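Local coordinates for protein UDP-4-amino-4,6-dideoxy-N-acetyl-beta-L-altrosamine transaminase (Helicobacter pylori, PDB 2FNU) that transfers an amino group from L-glutamate to a UDP-4-keto sugar, the second step in making pseudaminic acid for flagellin modification, at residues 62-67 / 150-155; 75-80 / 122-127; 99-104 / 112-117; 106-111 / 133-138. All coordinates share one frame; numbering follows the deposited sequence.

Contact 1: residues 62-67 / 150-155; sequences TLYRNF and SFLSDS. With PMP (4'-deoxy-4'-aminopyridoxal-5'-phosphate), chain E.
The two methyl groups of Leu-152 divide the work of meeting helix 56-66. With CG anti to the carbonyl carbon, beside the backbone N, its CD1 rises over the centre of the Phe-67 ring, 4.1 Å from the centroid and only 7° off the ring normal, a CH-pi contact at nearly right-angled crossing. The same methyl lies near the plane of the Tyr-64 ring, at its edge, with CD1 of Leu-152 4.0 Å from CD2 of Tyr-64. The other branch, CD2 of Leu-152, passes CD1 of Leu-63 at 4.2 Å, the two side chains running antiparallel alongside each other. This is a helix laid on a strand of the large mixed sheet, as in fold-type I pyridoxal-phosphate enzymes. In Phe-67 it is CG that lies between the backbone N and C (chi1 81°), which turns the ring so that Ser-150 meets its edge, OG of Ser-150 lying 3.5 Å from CD1 of Phe-67. Tyr-64 sends its hydroxyl beyond the contact to the carbonyl of Thr-87. At the far end of the strand, OD1 of Asp-154 stands 2.7 Å from N1 of PMP, a placing that would favour a protonated pyridine nitrogen. Thr-87 and Ser-156 hydrogen-bond the two oxygens of that carboxylate and thereby steady it against the cofactor.

Contact 2: residues 75-80 / 122-127; sequences NEIITT and TKAIVS
Strands 76-79 and 122-128 run parallel in the central sheet, with side chains alternating between its faces, and Ile-77 illustrates how one face is filled. Its CB sits beside the carbonyl oxygen of Ala-124. From there CG2, anti to the backbone N, reaches 3.7 Å to CG2 of Val-126 in an oblique crossing. CG1 turns the other way, beside the backbone N, and comes to 4.0 Å from CB of Ala-124; the terminal CD1 stays over that same methyl. On the reverse face Ile-78 packs against Ile-125 and puts CD1 3.8 Å from CG2 of Thr-122. Three backbone bonds join the strands: Lys-123 N to Glu-76 O, Ile-78 N to Ala-124 O, and Val-126 N to Ile-78 O, the last at 2.8 Å and nearly along the C=O axis. Thr-79 adds a side-chain bond, its OG1 donating to Val-126 O at 2.8 Å from above the carbonyl plane. At the N-terminal end of the pair a water donates to OE2 of Glu-76 and accepts from OG1 of Thr-122, both of which also bond to Asn-119. The register shifts by one residue at Lys-123, from Glu-76 opposite Thr-122 to Ile-78 opposite Ile-125, and Ala-124 N is buried without a partner. Hydrocarbon thus dominates the middle of both faces, polar groups gather at the ends, and the buried amide is a polar cost that the sheet tolerates.

Contact 3: residues 99-104 / 112-117; sequences VFAGIK and LALEKL
The water between segments 99-104 and 112-117 is the best-held polar atom here, gripped twice. It accepts from Gly-102 N at 3.0 Å and donates to Ala-113 O at 2.8 Å, so two main chains that do not bond directly are joined through it. Beside this bridge the contact is apolar and centred on the small methyl of Ala-101. CD2 of Leu-114 approaches that CB to 3.6 Å, while CD1 of Leu-117 comes to 3.7 Å from the same atom. Both leucines have CG anti to the carbonyl carbon and a second torsion that extends CD1 (chi2 175° and 173°), yet they use different branches: Leu-117 reaches the alanine with the extended CD1, Leu-114 with its other branch, CD2. Their relative placing is set by the turn, in which Leu-117 N donates to Leu-114 O at 2.9 Å. Further along, Val-99 touches with CG1, 4.3 Å from CB of Leu-117. Ile-78 of the neighbouring strand also receives both leucines. On its outer side the 3-10 turn 115-117 is tied to the end of helix 137-146 and the residue after it, through bonds from Glu-115 to Lys-146 and His-147. Such an arrangement belongs to a crossover connection: the chain leaves strand 97-100, outermost in the sheet within this subunit, and passes strand 76-79 to enter the parallel strand 122-128.

Contact 4: residues 106-111 / 133-138; sequences DGNIDE and KSVEVE
Asn-108 forms the tight, buried half of this contact. Its ND2 donates to Lys-133 O at 3.0 Å with a straight bond (165°), although the donor stands well above the carbonyl plane, while OD1 bonds to Tyr-130 N. The Asn-108 side chain also crosses that of Val-135 at about a right angle, CG of Asn-108 lying 3.8 Å from CG1 of Val-135. Nearer the surface, Lys-133 stretches its whole chain out to Asp-106, its NZ meeting the anti lone pair of OD2 at 2.9 Å in a salt bridge. The other oxygen, OD1 of Asp-106, takes the backbone N of Asn-108 at 3.0 Å. The more exposed side is water-mediated: the Glu-111 carboxylate rests on the aliphatic part of Glu-136, and no direct polar bond joins the two. OE2 of Glu-111 is 5.0 Å from OE2 of Glu-136, and a salt bridge from Lys-104 to Glu-111 probably eases the repulsion. A water gripped three times donates to Ile-109 O and Glu-111 OE1 and accepts from Glu-136 N. The arrangement is an Asx turn, Asp-106 to Asn-108, set against the start of helix 137-146, with Glu-136 at the N-cap position.

How the contacts relate
Contacts 1 and 2 are buried and share the central sheet, strands 150-154 and 122-128 being neighbours joined by backbone bonds; contacts 3 and 4 are only partly buried, contact 3 joining the edge strand to the connection that follows and contact 4 joining two connections. Chemistry follows place. Contact 1 sets a helix on the sheet through apolar and aromatic groups, contact 2 relies on main-chain bonding between strands, contact 3 is apolar around Ala-101 with one water bridge, and polar side-chain bonding is marked in contact 4, which alone is crossed by a salt bridge. Contacts 3 and 4 meet through Lys-104 with Glu-111 and Gly-102 with Asp-110. Among the four, contact 1 alone holds a residue of the cofactor pocket.

Contact 1: residues 62-67 / 150-155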
loop_
_atom_site.group_PDB
_atom_site.type_symbol
_atom_site.label_atom_id
_atom_site.label_comp_id
_atom_site.label_asym_id
_atom_site.label_seq_id
_atom_site.Cartn_x
_atom_site.Cartn_y
_atom_site.Cartn_z
ATOM N N THR B 62 -7.490 7.490 2.086
ATOM C CA THR B 62 -6.887 8.618 2.807
ATOM C C THR B 62 -7.702 9.902 2.620
ATOM O O THR B 62 -7.932 10.644 3.577
ATOM C CB THR B 62 -5.440 8.818 2.338
ATOM O OG1 THR B 62 -4.717 7.615 2.628
ATOM C CG2 THR B 62 -4.769 9.996 3.068
ATOM N N LEU B 63 -8.143 10.146 1.395
ATOM C CA LEU B 63 -8.999 11.302 1.120
ATOM C C LEU B 63 -10.341 11.188 1.862
ATOM O O LEU B 63 -10.770 12.149 2.535
ATOM C CB LEU B 63 -9.231 11.456 -0.392
ATOM C CG LEU B 63 -10.221 12.574 -0.760
ATOM C CD1 LEU B 63 -9.799 13.945 -0.201
ATOM C CD2 LEU B 63 -10.301 12.608 -2.301
ATOM N N TYR B 64 -11.016 10.046 1.736
ATOM C CA TYR B 64 -12.344 9.917 2.328
ATOM C C TYR B 64 -12.304 10.032 3.848
ATOM O O TYR B 64 -13.253 10.546 4.454
ATOM C CB TYR B 64 -12.948 8.561 1.964
ATOM C CG TYR B 64 -13.316 8.351 0.492
ATOM C CD1 TYR B 64 -13.537 7.070 0.011
ATOM C CD2 TYR B 64 -13.466 9.434 -0.401
ATOM C CE1 TYR B 64 -13.925 6.833 -1.305
ATOM C CE2 TYR B 64 -13.837 9.222 -1.728
ATOM C CZ TYR B 64 -14.076 7.899 -2.174
ATOM O OH TYR B 64 -14.458 7.642 -3.474
ATOM N N ARG B 65 -11.227 9.541 4.461
ATOM C CA ARG B 65 -11.112 9.554 5.916
ATOM C C ARG B 65 -10.784 10.942 6.433
ATOM O O ARG B 65 -11.091 11.268 7.591
ATOM C CB ARG B 65 -10.022 8.572 6.390
ATOM C CG ARG B 65 -10.455 7.094 6.346
ATOM C CD ARG B 65 -11.424 6.712 7.494
ATOM N NE ARG B 65 -10.807 6.934 8.808
ATOM C CZ ARG B 65 -9.937 6.098 9.384
ATOM N NH1 ARG B 65 -9.597 4.946 8.800
ATOM N NH2 ARG B 65 -9.400 6.429 10.556
ATOM N N ASN B 66 -10.156 11.764 5.593
ATOM C CA ASN B 66 -9.573 13.015 6.086
ATOM C C ASN B 66 -10.226 14.310 5.608
ATOM O O ASN B 66 -9.982 15.371 6.202
ATOM C CB ASN B 66 -8.062 13.056 5.812
ATOM C CG ASN B 66 -7.300 12.053 6.659
ATOM O OD1 ASN B 66 -6.951 10.955 6.197
ATOM N ND2 ASN B 66 -7.054 12.409 7.902
ATOM N N PHE B 67 -11.047 14.250 4.556
ATOM C CA PHE B 67 -11.635 15.504 4.044
ATOM C C PHE B 67 -12.523 16.168 5.091
ATOM O O PHE B 67 -12.698 17.387 5.083
ATOM C CB PHE B 67 -12.362 15.289 2.700
ATOM C CG PHE B 67 -13.753 14.732 2.831
ATOM C CD1 PHE B 67 -14.873 15.565 2.677
ATOM C CD2 PHE B 67 -13.953 13.366 3.064
ATOM C CE1 PHE B 67 -16.162 15.047 2.804
ATOM C CE2 PHE B 67 -15.230 12.839 3.179
ATOM C CZ PHE B 67 -16.349 13.691 3.042
ATOM N N SER B 150 -18.814 18.613 -0.052
ATOM C CA SER B 150 -17.493 18.545 -0.660
ATOM C C SER B 150 -17.575 17.852 -2.007
ATOM O O SER B 150 -18.226 16.813 -2.136
ATOM C CB SER B 150 -16.537 17.764 0.236
ATOM O OG SER B 150 -16.340 18.447 1.463
ATOM N N PHE B 151 -16.899 18.444 -2.994
ATOM C CA PHE B 151 -16.730 17.835 -4.326
ATOM C C PHE B 151 -15.416 17.057 -4.314
ATOM O O PHE B 151 -14.347 17.651 -4.177
ATOM C CB PHE B 151 -16.732 18.956 -5.383
ATOM C CG PHE B 151 -16.415 18.526 -6.796
ATOM C CD1 PHE B 151 -15.997 19.478 -7.719
ATOM C CD2 PHE B 151 -16.575 17.209 -7.225
ATOM C CE1 PHE B 151 -15.699 19.123 -9.043
ATOM C CE2 PHE B 151 -16.270 16.854 -8.555
ATOM C CZ PHE B 151 -15.841 17.823 -9.452
ATOM N N LEU B 152 -15.508 15.732 -4.434
ATOM C CA LEU B 152 -14.323 14.870 -4.497
ATOM C C LEU B 152 -14.300 14.212 -5.873
ATOM O O LEU B 152 -15.340 13.831 -6.399
ATOM C CB LEU B 152 -14.349 13.796 -3.403
ATOM C CG LEU B 152 -14.619 14.297 -1.975
ATOM C CD1 LEU B 152 -14.759 13.137 -0.990
ATOM C CD2 LEU B 152 -13.515 15.260 -1.549
ATOM N N SER B 153 -13.117 14.109 -6.473
ATOM C CA SER B 153 -13.024 13.614 -7.849
ATOM C C SER B 153 -12.124 12.381 -7.938
ATOM O O SER B 153 -10.930 12.487 -7.651
ATOM C CB SER B 153 -12.457 14.711 -8.752
ATOM O OG SER B 153 -12.395 14.304 -10.129
ATOM N N ASP B 154 -12.694 11.233 -8.310
ATOM C CA ASP B 154 -11.880 10.069 -8.660
ATOM C C ASP B 154 -11.467 10.207 -10.127
ATOM O O ASP B 154 -12.182 9.784 -11.051
ATOM C CB ASP B 154 -12.627 8.751 -8.392
ATOM C CG ASP B 154 -11.757 7.544 -8.683
ATOM O OD1 ASP B 154 -12.168 6.419 -8.351
ATOM O OD2 ASP B 154 -10.638 7.746 -9.235
ATOM N N SER B 155 -10.321 10.854 -10.315
ATOM C CA SER B 155 -9.761 11.136 -11.631
ATOM C C SER B 155 -8.723 10.071 -11.981
ATOM O O SER B 155 -7.783 10.333 -12.727
ATOM C CB SER B 155 -9.154 12.547 -11.648
ATOM O OG SER B 155 -10.195 13.516 -11.460
HETATM N N1 PMP E . -10.836 4.298 -9.335
HETATM C C2 PMP E . -10.952 3.971 -10.661
HETATM C C2A PMP E . -11.921 4.753 -11.517
HETATM C C3 PMP E . -10.164 2.935 -11.183
HETATM O O3 PMP E . -10.239 2.613 -12.508
HETATM C C4 PMP E . -9.276 2.216 -10.348
HETATM C C4A PMP E . -8.479 1.037 -10.864
HETATM N N4A PMP E . -9.185 0.294 -11.885
HETATM C C5 PMP E . -9.135 2.615 -9.015
HETATM C C6 PMP E . -9.884 3.696 -8.553
HETATM C C5A PMP E . -8.172 1.921 -8.069
HETATM O O4P PMP E . -6.871 2.363 -8.410
HETATM P P PMP E . -5.588 1.473 -7.994
HETATM O O1P PMP E . -5.572 0.298 -8.943
HETATM O O2P PMP E . -4.409 2.363 -8.246
HETATM O O3P PMP E . -5.704 1.082 -6.546
#

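Contact 2: residues 75-80 / 122-127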
loop_
_atom_site.group_PDB
_atom_site.type_symbol
_atom_site.label_atom_id
_atom_site.label_comp_id
_atom_site.label_asym_id
_atom_site.label_seq_id
_atom_site.Cartn_x
_atom_site.Cartn_y
_atom_site.Cartn_z
ATOM N N ASN B 75 -23.750 11.022 6.717
ATOM C CA ASN B 75 -23.127 9.756 6.334
ATOM C C ASN B 75 -23.339 9.343 4.875
ATOM O O ASN B 75 -22.881 8.268 4.496
ATOM C CB ASN B 75 -23.660 8.625 7.223
ATOM C CG ASN B 75 -25.129 8.324 6.965
ATOM O OD1 ASN B 75 -25.501 7.202 6.604
ATOM N ND2 ASN B 75 -25.967 9.332 7.119
ATOM N N GLU B 76 -24.060 10.139 4.082
ATOM C CA GLU B 76 -24.313 9.744 2.691
ATOM C C GLU B 76 -23.417 10.487 1.716
ATOM O O GLU B 76 -23.213 11.702 1.848
ATOM C CB GLU B 76 -25.787 9.963 2.324
ATOM C CG GLU B 76 -26.716 9.046 3.096
ATOM C CD GLU B 76 -28.187 9.182 2.716
ATOM O OE1 GLU B 76 -29.017 8.580 3.430
ATOM O OE2 GLU B 76 -28.512 9.862 1.727
ATOM N N ILE B 77 -22.877 9.757 0.735
ATOM C CA ILE B 77 -22.086 10.377 -0.317
ATOM C C ILE B 77 -22.633 9.931 -1.653
ATOM O O ILE B 77 -22.759 8.739 -1.894
ATOM C CB ILE B 77 -20.579 10.051 -0.172
ATOM C CG1 ILE B 77 -20.012 10.844 1.023
ATOM C CG2 ILE B 77 -19.818 10.386 -1.465
ATOM C CD1 ILE B 77 -18.511 10.722 1.275
ATOM N N ILE B 78 -22.978 10.899 -2.498
ATOM C CA ILE B 78 -23.512 10.589 -3.814
ATOM C C ILE B 78 -22.354 10.241 -4.722
ATOM O O ILE B 78 -21.327 10.918 -4.725
ATOM C CB ILE B 78 -24.272 11.806 -4.387
ATOM C CG1 ILE B 78 -25.524 12.066 -3.552
ATOM C CG2 ILE B 78 -24.667 11.557 -5.812
ATOM C CD1 ILE B 78 -26.090 13.477 -3.784
ATOM N N THR B 79 -22.531 9.186 -5.515
ATOM C CA THR B 79 -21.480 8.794 -6.460
ATOM C C THR B 79 -22.057 8.052 -7.658
ATOM O O THR B 79 -23.278 7.933 -7.802
ATOM C CB THR B 79 -20.351 7.983 -5.744
ATOM O OG1 THR B 79 -19.230 7.824 -6.628
ATOM C CG2 THR B 79 -20.865 6.630 -5.273
ATOM N N THR B 80 -21.180 7.585 -8.534
ATOM C CA THR B 80 -21.608 6.886 -9.748
ATOM C C THR B 80 -21.512 5.372 -9.578
ATOM O O THR B 80 -20.562 4.877 -8.948
ATOM C CB THR B 80 -20.742 7.289 -10.955
ATOM O OG1 THR B 80 -21.135 6.515 -12.105
ATOM C CG2 THR B 80 -19.226 7.107 -10.664
ATOM N N THR B 122 -26.528 14.149 3.334
ATOM C CA THR B 122 -25.511 14.196 2.273
ATOM C C THR B 122 -24.282 14.978 2.722
ATOM O O THR B 122 -24.393 16.099 3.207
ATOM C CB THR B 122 -26.083 14.815 0.981
ATOM O OG1 THR B 122 -27.361 14.225 0.710
ATOM C CG2 THR B 122 -25.140 14.549 -0.215
ATOM N N LYS B 123 -23.105 14.384 2.509
ATOM C CA LYS B 123 -21.836 14.987 2.907
ATOM C C LYS B 123 -20.985 15.443 1.712
ATOM O O LYS B 123 -20.261 16.438 1.790
ATOM C CB LYS B 123 -21.043 13.972 3.742
ATOM C CG LYS B 123 -19.747 14.519 4.297
ATOM C CD LYS B 123 -20.007 15.582 5.374
ATOM C CE LYS B 123 -18.693 16.136 5.889
ATOM N NZ LYS B 123 -18.878 17.154 6.965
ATOM N N ALA B 124 -21.060 14.709 0.611
ATOM C CA ALA B 124 -20.179 14.978 -0.519
ATOM C C ALA B 124 -20.724 14.336 -1.771
ATOM O O ALA B 124 -21.641 13.501 -1.690
ATOM C CB ALA B 124 -18.760 14.405 -0.236
ATOM N N ILE B 125 -20.135 14.715 -2.907
ATOM C CA ILE B 125 -20.377 14.023 -4.176
ATOM C C ILE B 125 -19.018 13.537 -4.691
ATOM O O ILE B 125 -18.073 14.328 -4.721
ATOM C CB ILE B 125 -21.053 14.946 -5.214
ATOM C CG1 ILE B 125 -22.398 15.448 -4.656
ATOM C CG2 ILE B 125 -21.226 14.223 -6.567
ATOM C CD1 ILE B 125 -23.167 16.359 -5.612
ATOM N N VAL B 126 -18.923 12.256 -5.075
ATOM C CA VAL B 126 -17.693 11.733 -5.689
ATOM C C VAL B 126 -17.998 11.381 -7.147
ATOM O O VAL B 126 -18.760 10.448 -7.408
ATOM C CB VAL B 126 -17.170 10.458 -4.970
ATOM C CG1 VAL B 126 -15.965 9.864 -5.739
ATOM C CG2 VAL B 126 -16.792 10.777 -3.523
ATOM N N SER B 127 -17.421 12.137 -8.081
ATOM C CA SER B 127 -17.557 11.840 -9.507
ATOM C C SER B 127 -16.329 11.066 -9.996
ATOM O O SER B 127 -15.293 11.042 -9.320
ATOM C CB SER B 127 -17.720 13.130 -10.325
ATOM O OG SER B 127 -16.614 14.005 -10.105
HETATM O O HOH W 1 -27.587 11.691 -0.260
#

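Contact 3: residues 99-104 / 112-117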
loop_
_atom_site.group_PDB
_atom_site.type_symbol
_atom_site.label_atom_id
_atom_site.label_comp_id
_atom_site.label_asym_id
_atom_site.label_seq_id
_atom_site.Cartn_x
_atom_site.Cartn_y
_atom_site.Cartn_z
ATOM N N VAL B 99 -24.684 6.701 -2.424
ATOM C CA VAL B 99 -25.985 6.904 -3.034
ATOM C C VAL B 99 -25.751 7.013 -4.529
ATOM O O VAL B 99 -25.122 7.957 -4.984
ATOM C CB VAL B 99 -26.655 8.167 -2.460
ATOM C CG1 VAL B 99 -28.011 8.408 -3.111
ATOM C CG2 VAL B 99 -26.811 8.016 -0.948
ATOM N N PHE B 100 -26.203 6.022 -5.291
ATOM C CA PHE B 100 -25.832 5.938 -6.708
ATOM C C PHE B 100 -26.728 6.781 -7.618
ATOM O O PHE B 100 -27.949 6.638 -7.596
ATOM C CB PHE B 100 -25.820 4.470 -7.174
ATOM C CG PHE B 100 -24.753 3.652 -6.498
ATOM C CD1 PHE B 100 -25.076 2.700 -5.541
ATOM C CD2 PHE B 100 -23.412 3.883 -6.790
ATOM C CE1 PHE B 100 -24.053 1.962 -4.896
ATOM C CE2 PHE B 100 -22.388 3.141 -6.160
ATOM C CZ PHE B 100 -22.719 2.179 -5.219
ATOM N N ALA B 101 -26.096 7.665 -8.399
ATOM C CA ALA B 101 -26.790 8.533 -9.344
ATOM C C ALA B 101 -26.865 7.895 -10.718
ATOM O O ALA B 101 -26.071 7.012 -11.049
ATOM C CB ALA B 101 -26.054 9.870 -9.461
ATOM N N GLY B 102 -27.794 8.375 -11.534
ATOM C CA GLY B 102 -27.797 8.002 -12.940
ATOM C C GLY B 102 -26.566 8.519 -13.669
ATOM O O GLY B 102 -25.861 9.428 -13.193
ATOM N N ILE B 103 -26.306 7.938 -14.834
ATOM C CA ILE B 103 -25.188 8.345 -15.669
ATOM C C ILE B 103 -25.682 8.760 -17.058
ATOM O O ILE B 103 -26.855 8.587 -17.402
ATOM C CB ILE B 103 -24.120 7.237 -15.797
ATOM C CG1 ILE B 103 -24.709 5.987 -16.464
ATOM C CG2 ILE B 103 -23.493 6.890 -14.426
ATOM C CD1 ILE B 103 -23.700 5.293 -17.369
ATOM N N LYS B 104 -24.761 9.297 -17.855
ATOM C CA LYS B 104 -25.067 9.721 -19.211
ATOM C C LYS B 104 -24.554 8.743 -20.248
ATOM O O LYS B 104 -23.876 7.763 -19.919
ATOM C CB LYS B 104 -24.422 11.079 -19.448
ATOM C CG LYS B 104 -24.909 12.172 -18.476
ATOM C CD LYS B 104 -24.244 13.519 -18.728
ATOM C CE LYS B 104 -22.735 13.483 -18.458
ATOM N NZ LYS B 104 -22.159 14.870 -18.593
ATOM N N LEU B 112 -27.181 16.504 -14.046
ATOM C CA LEU B 112 -28.584 16.990 -13.951
ATOM C C LEU B 112 -29.465 16.112 -13.061
ATOM O O LEU B 112 -30.619 16.470 -12.774
ATOM C CB LEU B 112 -29.224 17.110 -15.341
ATOM C CG LEU B 112 -28.540 18.063 -16.329
ATOM C CD1 LEU B 112 -29.349 18.144 -17.614
ATOM C CD2 LEU B 112 -28.323 19.447 -15.724
ATOM N N ALA B 113 -28.927 14.979 -12.615
ATOM C CA ALA B 113 -29.701 14.032 -11.816
ATOM C C ALA B 113 -29.159 13.861 -10.396
ATOM O O ALA B 113 -29.457 12.866 -9.732
ATOM C CB ALA B 113 -29.777 12.674 -12.536
ATOM N N LEU B 114 -28.374 14.838 -9.933
ATOM C CA LEU B 114 -27.746 14.774 -8.618
ATOM C C LEU B 114 -28.540 15.491 -7.540
ATOM O O LEU B 114 -28.606 15.028 -6.402
ATOM C CB LEU B 114 -26.326 15.372 -8.644
ATOM C CG LEU B 114 -25.329 14.814 -9.652
ATOM C CD1 LEU B 114 -24.046 15.632 -9.594
ATOM C CD2 LEU B 114 -25.058 13.355 -9.305
ATOM N N GLU B 115 -29.104 16.648 -7.879
ATOM C CA GLU B 115 -29.742 17.473 -6.850
ATOM C C GLU B 115 -30.890 16.735 -6.166
ATOM O O GLU B 115 -31.086 16.869 -4.955
ATOM C CB GLU B 115 -30.179 18.838 -7.424
ATOM C CG GLU B 115 -30.639 19.836 -6.345
ATOM C CD GLU B 115 -30.477 21.289 -6.773
ATOM O OE1 GLU B 115 -30.386 21.549 -7.995
ATOM O OE2 GLU B 115 -30.415 22.158 -5.881
ATOM N N LYS B 116 -31.611 15.908 -6.923
ATOM C CA LYS B 116 -32.739 15.190 -6.347
ATOM C C LYS B 116 -32.333 14.198 -5.260
ATOM O O LYS B 116 -33.178 13.737 -4.498
ATOM C CB LYS B 116 -33.553 14.486 -7.435
ATOM C CG LYS B 116 -32.806 13.400 -8.203
ATOM C CD LYS B 116 -33.787 12.718 -9.158
ATOM C CE LYS B 116 -33.119 11.714 -10.050
ATOM N NZ LYS B 116 -34.068 11.289 -11.126
ATOM N N LEU B 117 -31.034 13.881 -5.197
ATOM C CA LEU B 117 -30.529 12.875 -4.261
ATOM C C LEU B 117 -30.027 13.476 -2.962
ATOM O O LEU B 117 -29.707 12.741 -2.019
ATOM C CB LEU B 117 -29.378 12.095 -4.901
ATOM C CG LEU B 117 -29.722 11.364 -6.195
ATOM C CD1 LEU B 117 -28.438 10.795 -6.793
ATOM C CD2 LEU B 117 -30.740 10.265 -5.967
HETATM O O HOH W 2 -29.822 10.107 -10.273
#

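Contact 4: residues 106-111 / 133-138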
loop_
_atom_site.group_PDB
_atom_site.type_symbol
_atom_site.label_atom_id
_atom_site.label_comp_id
_atom_site.label_asym_id
_atom_site.label_seq_id
_atom_site.Cartn_x
_atom_site.Cartn_y
_atom_site.Cartn_z
ATOM N N ASP B 106 -22.158 8.939 -22.154
ATOM C CA ASP B 106 -20.692 8.874 -22.223
ATOM C C ASP B 106 -20.085 8.174 -21.019
ATOM O O ASP B 106 -18.864 8.142 -20.870
ATOM C CB ASP B 106 -20.086 10.275 -22.421
ATOM C CG ASP B 106 -20.407 11.234 -21.281
ATOM O OD1 ASP B 106 -20.943 10.809 -20.228
ATOM O OD2 ASP B 106 -20.095 12.438 -21.419
ATOM N N GLY B 107 -20.934 7.594 -20.168
ATOM C CA GLY B 107 -20.457 6.881 -18.985
ATOM C C GLY B 107 -20.288 7.724 -17.740
ATOM O O GLY B 107 -20.126 7.167 -16.646
ATOM N N ASN B 108 -20.332 9.048 -17.885
ATOM C CA ASN B 108 -20.113 9.937 -16.738
ATOM C C ASN B 108 -21.363 10.203 -15.906
ATOM O O ASN B 108 -22.486 10.144 -16.411
ATOM C CB ASN B 108 -19.517 11.269 -17.203
ATOM C CG ASN B 108 -18.006 11.207 -17.358
ATOM O OD1 ASN B 108 -17.367 10.301 -16.850
ATOM N ND2 ASN B 108 -17.433 12.188 -18.054
ATOM N N ILE B 109 -21.154 10.516 -14.634
ATOM C CA ILE B 109 -22.266 10.798 -13.728
ATOM C C ILE B 109 -23.129 11.921 -14.333
ATOM O O ILE B 109 -22.606 12.861 -14.922
ATOM C CB ILE B 109 -21.712 11.164 -12.319
ATOM C CG1 ILE B 109 -22.775 11.026 -11.225
ATOM C CG2 ILE B 109 -21.091 12.575 -12.290
ATOM C CD1 ILE B 109 -22.208 11.186 -9.803
ATOM N N ASP B 110 -24.451 11.784 -14.217
ATOM C CA ASP B 110 -25.367 12.765 -14.801
ATOM C C ASP B 110 -25.536 13.961 -13.868
ATOM O O ASP B 110 -26.252 13.874 -12.875
ATOM C CB ASP B 110 -26.710 12.085 -15.085
ATOM C CG ASP B 110 -27.716 13.012 -15.753
ATOM O OD1 ASP B 110 -28.848 12.526 -16.017
ATOM O OD2 ASP B 110 -27.376 14.198 -16.005
ATOM N N GLU B 111 -24.880 15.077 -14.190
ATOM C CA GLU B 111 -24.878 16.240 -13.303
ATOM C C GLU B 111 -26.284 16.817 -13.106
ATOM O O GLU B 111 -26.537 17.522 -12.099
ATOM C CB GLU B 111 -23.889 17.316 -13.793
ATOM C CG GLU B 111 -24.296 18.035 -15.085
ATOM C CD GLU B 111 -24.070 17.256 -16.382
ATOM O OE1 GLU B 111 -23.405 16.189 -16.387
ATOM O OE2 GLU B 111 -24.531 17.737 -17.443
ATOM N N LYS B 133 -12.524 11.042 -19.644
ATOM C CA LYS B 133 -13.330 12.198 -20.026
ATOM C C LYS B 133 -13.782 12.954 -18.779
ATOM O O LYS B 133 -14.461 12.397 -17.914
ATOM C CB LYS B 133 -14.547 11.761 -20.838
ATOM C CG LYS B 133 -15.390 12.946 -21.300
ATOM C CD LYS B 133 -16.620 12.473 -22.069
ATOM C CE LYS B 133 -17.287 13.615 -22.804
ATOM N NZ LYS B 133 -18.401 13.064 -23.654
ATOM N N SER B 134 -13.429 14.239 -18.697
ATOM C CA SER B 134 -13.860 15.039 -17.542
ATOM C C SER B 134 -15.371 15.064 -17.431
ATOM O O SER B 134 -16.082 15.219 -18.435
ATOM C CB SER B 134 -13.344 16.479 -17.664
ATOM O OG SER B 134 -13.814 17.267 -16.573
ATOM N N VAL B 135 -15.862 14.943 -16.193
ATOM C CA VAL B 135 -17.270 15.217 -15.929
ATOM C C VAL B 135 -17.558 16.704 -16.111
ATOM O O VAL B 135 -16.644 17.505 -16.382
ATOM C CB VAL B 135 -17.649 14.800 -14.503
ATOM C CG1 VAL B 135 -17.280 13.323 -14.274
ATOM C CG2 VAL B 135 -16.941 15.694 -13.459
ATOM N N GLU B 136 -18.835 17.075 -15.977
ATOM C CA GLU B 136 -19.244 18.464 -16.114
ATOM C C GLU B 136 -18.915 19.229 -14.841
ATOM O O GLU B 136 -19.750 19.411 -13.939
ATOM C CB GLU B 136 -20.731 18.541 -16.481
ATOM C CG GLU B 136 -20.980 18.226 -17.944
ATOM C CD GLU B 136 -20.262 19.209 -18.853
ATOM O OE1 GLU B 136 -19.465 18.771 -19.700
ATOM O OE2 GLU B 136 -20.449 20.430 -18.671
ATOM N N VAL B 137 -17.655 19.641 -14.766
ATOM C CA VAL B 137 -17.079 20.155 -13.538
ATOM C C VAL B 137 -17.802 21.396 -12.982
ATOM O O VAL B 137 -18.041 21.478 -11.776
ATOM C CB VAL B 137 -15.555 20.421 -13.742
ATOM C CG1 VAL B 137 -15.036 21.453 -12.757
ATOM C CG2 VAL B 137 -14.773 19.092 -13.639
ATOM N N GLU B 138 -18.134 22.355 -13.843
ATOM C CA GLU B 138 -18.716 23.603 -13.333
ATOM C C GLU B 138 -20.067 23.343 -12.673
ATOM O O GLU B 138 -20.356 23.857 -11.588
ATOM C CB GLU B 138 -18.858 24.628 -14.448
ATOM C CG GLU B 138 -19.180 26.029 -13.937
ATOM C CD GLU B 138 -18.998 27.100 -15.002
ATOM O OE1 GLU B 138 -19.693 28.136 -14.912
ATOM O OE2 GLU B 138 -18.161 26.914 -15.917
HETATM O O HOH W 3 -20.964 15.121 -15.480
#